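Local coordinates for protein toxin coregulated pilin (Vibrio cholerae, PDB 3HRV) that serves as the major subunit of the toxin-coregulated pilus, the type IV pilus essential for bacterial aggregation and subsequent colonization of the host small intestine, at residues Q61-L66 with G83-I88; I103-L108 with V187-S192. One frame throughout, in Å; residues are numbered along the deposited sequence.

Overall arrangement
The two contacts meet in the antiparallel sheet of this type IV pilin globular domain. Contact 2 pairs strands 100-108 and 185-191 close to the centre of the chain, whereas contact 1 sets helix 56-68 against the beginning of an outermost strand, 87-93; their centres lie about 12 Å apart. Strand 87-93 is the neighbour of 100-108, and a probable hydrogen bond joins Thr104 N to Gly87 O at 2.7 Å. Beside it, Met86 SD of contact 1 packs on Val105 CG2 of contact 2 at 3.9 Å. Helix 24-44 receives side chains from both contacts. Glycerol, probably from the crystallisation liquor, lies about 3 Å from the side chain of Asn64.

Contact 1: residues Q61-L66 with G83-I88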
loop_
_atom_site.group_PDB
_atom_site.type_symbol
_atom_site.label_atom_id
_atom_site.label_comp_id
_atom_site.label_asym_id
_atom_site.label_seq_id
_atom_site.Cartn_x
_atom_site.Cartn_y
_atom_site.Cartn_z
ATOM N N GLN A 61 -3.536 -3.017 14.331
ATOM C CA GLN A 61 -3.411 -2.319 15.604
ATOM C C GLN A 61 -2.677 -0.992 15.428
ATOM O O GLN A 61 -3.011 -0.000 16.074
ATOM C CB GLN A 61 -2.666 -3.191 16.612
ATOM C CG GLN A 61 -3.553 -4.186 17.340
ATOM C CD GLN A 61 -2.838 -5.493 17.609
ATOM O OE1 GLN A 61 -1.609 -5.551 17.618
ATOM N NE2 GLN A 61 -3.607 -6.549 17.829
ATOM N N LEU A 62 -1.671 -0.971 14.559
ATOM C CA LEU A 62 -0.925 0.257 14.323
ATOM C C LEU A 62 -1.852 1.304 13.712
ATOM O O LEU A 62 -1.839 2.470 14.112
ATOM C CB LEU A 62 0.268 -0.016 13.400
ATOM C CG LEU A 62 1.123 1.181 12.969
ATOM C CD1 LEU A 62 1.564 1.991 14.185
ATOM C CD2 LEU A 62 2.334 0.663 12.198
ATOM N N ALA A 63 -2.662 0.883 12.746
ATOM C CA ALA A 63 -3.606 1.787 12.109
ATOM C C ALA A 63 -4.563 2.344 13.161
ATOM O O ALA A 63 -4.794 3.553 13.225
ATOM C CB ALA A 63 -4.384 1.051 11.019
ATOM N N ASN A 64 -5.117 1.468 13.993
ATOM C CA ASN A 64 -6.033 1.925 15.032
ATOM C C ASN A 64 -5.317 2.802 16.054
ATOM O O ASN A 64 -5.938 3.667 16.675
ATOM C CB ASN A 64 -6.701 0.735 15.725
ATOM C CG ASN A 64 -7.707 0.036 14.832
ATOM O OD1 ASN A 64 -8.435 0.681 14.078
ATOM N ND2 ASN A 64 -7.763 -1.286 14.921
ATOM N N GLY A 65 -4.015 2.585 16.218
ATOM C CA GLY A 65 -3.242 3.381 17.155
ATOM C C GLY A 65 -3.121 4.819 16.685
ATOM O O GLY A 65 -3.150 5.750 17.494
ATOM N N LEU A 66 -2.976 5.010 15.377
ATOM C CA LEU A 66 -2.871 6.357 14.826
ATOM C C LEU A 66 -4.161 7.098 15.137
ATOM O O LEU A 66 -4.151 8.300 15.388
ATOM C CB LEU A 66 -2.660 6.319 13.308
ATOM C CG LEU A 66 -1.336 5.752 12.787
ATOM C CD1 LEU A 66 -1.337 5.795 11.268
ATOM C CD2 LEU A 66 -0.173 6.557 13.332
ATOM N N GLY A 83 -14.697 -1.667 5.388
ATOM C CA GLY A 83 -15.288 -1.116 6.592
ATOM C C GLY A 83 -14.414 -1.354 7.809
ATOM O O GLY A 83 -14.765 -0.966 8.923
ATOM N N THR A 84 -13.276 -2.010 7.604
ATOM C CA THR A 84 -12.352 -2.270 8.697
ATOM C C THR A 84 -11.092 -1.448 8.465
ATOM O O THR A 84 -10.921 -0.839 7.410
ATOM C CB THR A 84 -11.976 -3.765 8.799
ATOM O OG1 THR A 84 -11.637 -4.263 7.502
ATOM C CG2 THR A 84 -13.136 -4.572 9.368
ATOM N N ALA A 85 -10.208 -1.432 9.453
ATOM C CA ALA A 85 -8.984 -0.656 9.350
ATOM C C ALA A 85 -8.022 -1.176 8.292
ATOM O O ALA A 85 -7.904 -2.382 8.078
ATOM C CB ALA A 85 -8.285 -0.623 10.705
ATOM N N MET A 86 -7.351 -0.255 7.610
ATOM C CA MET A 86 -6.356 -0.658 6.637
ATOM C C MET A 86 -5.220 -1.090 7.547
ATOM O O MET A 86 -5.189 -0.747 8.762
ATOM C CB MET A 86 -5.908 0.527 5.779
ATOM C CG MET A 86 -7.014 1.146 4.939
ATOM S SD MET A 86 -6.427 2.512 3.915
ATOM C CE MET A 86 -6.351 3.842 5.116
ATOM N N GLY A 87 -4.355 -1.967 7.068
ATOM C CA GLY A 87 -3.248 -2.384 7.902
ATOM C C GLY A 87 -2.035 -1.548 7.557
ATOM O O GLY A 87 -1.939 -1.023 6.448
ATOM N N ILE A 88 -1.125 -1.389 8.510
ATOM C CA ILE A 88 0.100 -0.645 8.257
ATOM C C ILE A 88 1.246 -1.547 8.681
ATOM O O ILE A 88 1.389 -1.867 9.862
ATOM C CB ILE A 88 0.167 0.674 9.056
ATOM C CG1 ILE A 88 -1.038 1.555 8.711
ATOM C CG2 ILE A 88 1.464 1.418 8.720
ATOM C CD1 ILE A 88 -1.119 2.824 9.533
#
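Ala63, on helix segment 61-66, and Ile88, where segment 83-88 has become a strand, bring the two backbones closest, with 5.9 Å between Ala63 CA and Ile88 CA. No hydrogen bond crosses; the helix meets an incoming loop and strand by van der Waals contact, side chains on side chains and on backbone atoms. The small Ala63 permits this approach: its CB lies against the carbonyl of Met86, and Ile88 CD1 comes to 3.7 Å from Ala63 CA. Ile88 carries most of the apolar contact. With CG1 anti to the carbonyl carbon (chi1 -58°) and an extended chi2, its CD1 is sent to the helix, meeting Leu66 CD1 at 3.4 Å, closer than usual for two methyls. Its other branch, CG2, packs against Leu62 CD2 at 3.7 Å, the two side chains crossing at about a right angle. Leu62 CD2 also lies by the Ile88 carbonyl, 3.6 Å from Ile88 O. Met86 O and Ile88 O are buried here without a polar partner. Ala85 CB touches Asn64 OD1 at 3.6 Å, and a polar amide suits this more exposed margin; a nearby glycerol is hydrogen-bonded by Ala85 N. Met86 and Ile88 also pack on Val36 of helix 24-44, and Met86 reaches Ile103 and Val105, so the start of strand 87-93 touches helix 56-68, helix 24-44 and strand 100-108.

Contact 2: residues I103-L108 with V187-S192; sequences ITVGGL and VAFGNS
Phe189 and Val105 are diagonal neighbours on the same face of the sheet, belonging to successive hydrogen-bonded pairs, and their side chains cross obliquely. Val105 CG2 comes up to the edge of the phenyl ring, near its plane, 4.0 Å from Phe189 CE1; Ile103 O lies at the ring edge too. With CG anti to the carbonyl carbon (chi1 -64°), the ring turns back along its own strand, over the preceding residue but one: Val187 CG1 lies against one face, 3.2 Å above the ring plane and offset toward the rim. Beyond Val187, Leu108 approaches at about a right angle, its CD1 3.8 Å from Val187 CG2. Branched Val and Ile suit extended strands. Phe189 also meets the Phe124 ring and Val120, while Leu116 of helix 110-120 touches Val105 and Leu108, and helix 24-44 packs on Ile103.

These side chains ride on a regular antiparallel pair within the pilin sheet, the N-to-C directions of the short segments 103-106 and 187-191 lying 162° apart. Ile103 with Phe189 and Val105 with Val187 are hydrogen-bonded pairs, each closed by two bonds, including Ile103 N to Phe189 O at 2.8 Å and Val187 N to Val105 O at 2.9 Å. Thr104 with Ala188 is the non-hydrogen-bonded pair between them, with the usual close spacing, 4.4 Å from Thr104 CA to Ala188 CA. There the methyls Thr104 CG2 and Ala188 CB touch at 4.1 Å on the other face. Past Val105, Gly107 takes a positive phi of 69° and with Leu108 forms a G1 bulge opposite Phe185. At the far end the C-terminal carboxylate of Ser192 makes a salt bridge with Arg45.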
loop_
_atom_site.group_PDB
_atom_site.type_symbol
_atom_site.label_atom_id
_atom_site.label_comp_id
_atom_site.label_asym_id
_atom_site.label_seq_id
_atom_site.Cartn_x
_atom_site.Cartn_y
_atom_site.Cartn_z
ATOM N N ILE A 103 0.896 0.683 3.577
ATOM C CA ILE A 103 -0.495 0.699 3.996
ATOM C C ILE A 103 -1.188 -0.320 3.107
ATOM O O ILE A 103 -1.127 -0.230 1.877
ATOM C CB ILE A 103 -1.125 2.082 3.784
ATOM C CG1 ILE A 103 -0.279 3.143 4.488
ATOM C CG2 ILE A 103 -2.552 2.093 4.332
ATOM C CD1 ILE A 103 -0.635 4.554 4.116
ATOM N N THR A 104 -1.837 -1.296 3.726
ATOM C CA THR A 104 -2.504 -2.334 2.962
ATOM C C THR A 104 -4.008 -2.130 2.840
ATOM O O THR A 104 -4.705 -1.923 3.831
ATOM C CB THR A 104 -2.216 -3.727 3.558
ATOM O OG1 THR A 104 -2.626 -3.765 4.931
ATOM C CG2 THR A 104 -0.721 -4.033 3.478
ATOM N N VAL A 105 -4.485 -2.186 1.602
ATOM C CA VAL A 105 -5.896 -2.024 1.290
ATOM C C VAL A 105 -6.339 -3.326 0.642
ATOM O O VAL A 105 -6.049 -3.575 -0.533
ATOM C CB VAL A 105 -6.117 -0.860 0.298
ATOM C CG1 VAL A 105 -7.606 -0.599 0.116
ATOM C CG2 VAL A 105 -5.413 0.396 0.808
ATOM N N GLY A 106 -7.033 -4.154 1.419
ATOM C CA GLY A 106 -7.491 -5.439 0.918
ATOM C C GLY A 106 -8.971 -5.519 0.600
ATOM O O GLY A 106 -9.691 -4.521 0.663
ATOM N N GLY A 107 -9.420 -6.721 0.250
ATOM C CA GLY A 107 -10.817 -6.940 -0.083
ATOM C C GLY A 107 -11.231 -6.286 -1.388
ATOM O O GLY A 107 -12.415 -6.046 -1.619
ATOM N N LEU A 108 -10.257 -6.015 -2.251
ATOM C CA LEU A 108 -10.521 -5.355 -3.525
ATOM C C LEU A 108 -10.869 -6.285 -4.683
ATOM O O LEU A 108 -10.226 -7.315 -4.882
ATOM C CB LEU A 108 -9.304 -4.528 -3.939
ATOM C CG LEU A 108 -8.789 -3.487 -2.946
ATOM C CD1 LEU A 108 -7.454 -2.947 -3.427
ATOM C CD2 LEU A 108 -9.799 -2.366 -2.804
ATOM N N VAL A 187 -3.594 -4.350 -1.928
ATOM C CA VAL A 187 -2.524 -3.540 -2.476
ATOM C C VAL A 187 -1.782 -2.875 -1.332
ATOM O O VAL A 187 -2.388 -2.286 -0.436
ATOM C CB VAL A 187 -3.056 -2.453 -3.429
ATOM C CG1 VAL A 187 -1.893 -1.648 -3.995
ATOM C CG2 VAL A 187 -3.852 -3.097 -4.556
ATOM N N ALA A 188 -0.462 -3.000 -1.354
ATOM C CA ALA A 188 0.375 -2.398 -0.331
ATOM C C ALA A 188 1.000 -1.145 -0.924
ATOM O O ALA A 188 1.748 -1.219 -1.900
ATOM C CB ALA A 188 1.462 -3.375 0.097
ATOM N N PHE A 189 0.665 0.008 -0.353
ATOM C CA PHE A 189 1.203 1.281 -0.808
ATOM C C PHE A 189 2.285 1.659 0.187
ATOM O O PHE A 189 2.005 1.917 1.359
ATOM C CB PHE A 189 0.099 2.341 -0.843
ATOM C CG PHE A 189 -0.988 2.043 -1.837
ATOM C CD1 PHE A 189 -2.135 1.353 -1.453
ATOM C CD2 PHE A 189 -0.853 2.430 -3.166
ATOM C CE1 PHE A 189 -3.135 1.053 -2.380
ATOM C CE2 PHE A 189 -1.843 2.136 -4.104
ATOM C CZ PHE A 189 -2.987 1.446 -3.708
ATOM N N GLY A 190 3.529 1.676 -0.274
ATOM C CA GLY A 190 4.613 1.972 0.639
ATOM C C GLY A 190 5.367 3.264 0.443
ATOM O O GLY A 190 5.417 3.830 -0.653
ATOM N N ASN A 191 5.950 3.730 1.538
ATOM C CA ASN A 191 6.753 4.938 1.532
ATOM C C ASN A 191 7.844 4.753 2.581
ATOM O O ASN A 191 7.834 3.774 3.334
ATOM C CB ASN A 191 5.902 6.164 1.865
ATOM C CG ASN A 191 6.444 7.428 1.230
ATOM O OD1 ASN A 191 7.601 7.476 0.818
ATOM N ND2 ASN A 191 5.611 8.460 1.153
ATOM N N SER A 192 8.779 5.694 2.627
ATOM C CA SER A 192 9.890 5.639 3.566
ATOM C C SER A 192 10.319 7.057 3.920
ATOM O O SER A 192 10.475 7.341 5.122
ATOM C CB SER A 192 11.056 4.873 2.933
ATOM O OG SER A 192 12.173 4.797 3.800
ATOM O OXT SER A 192 10.505 7.858 2.981
#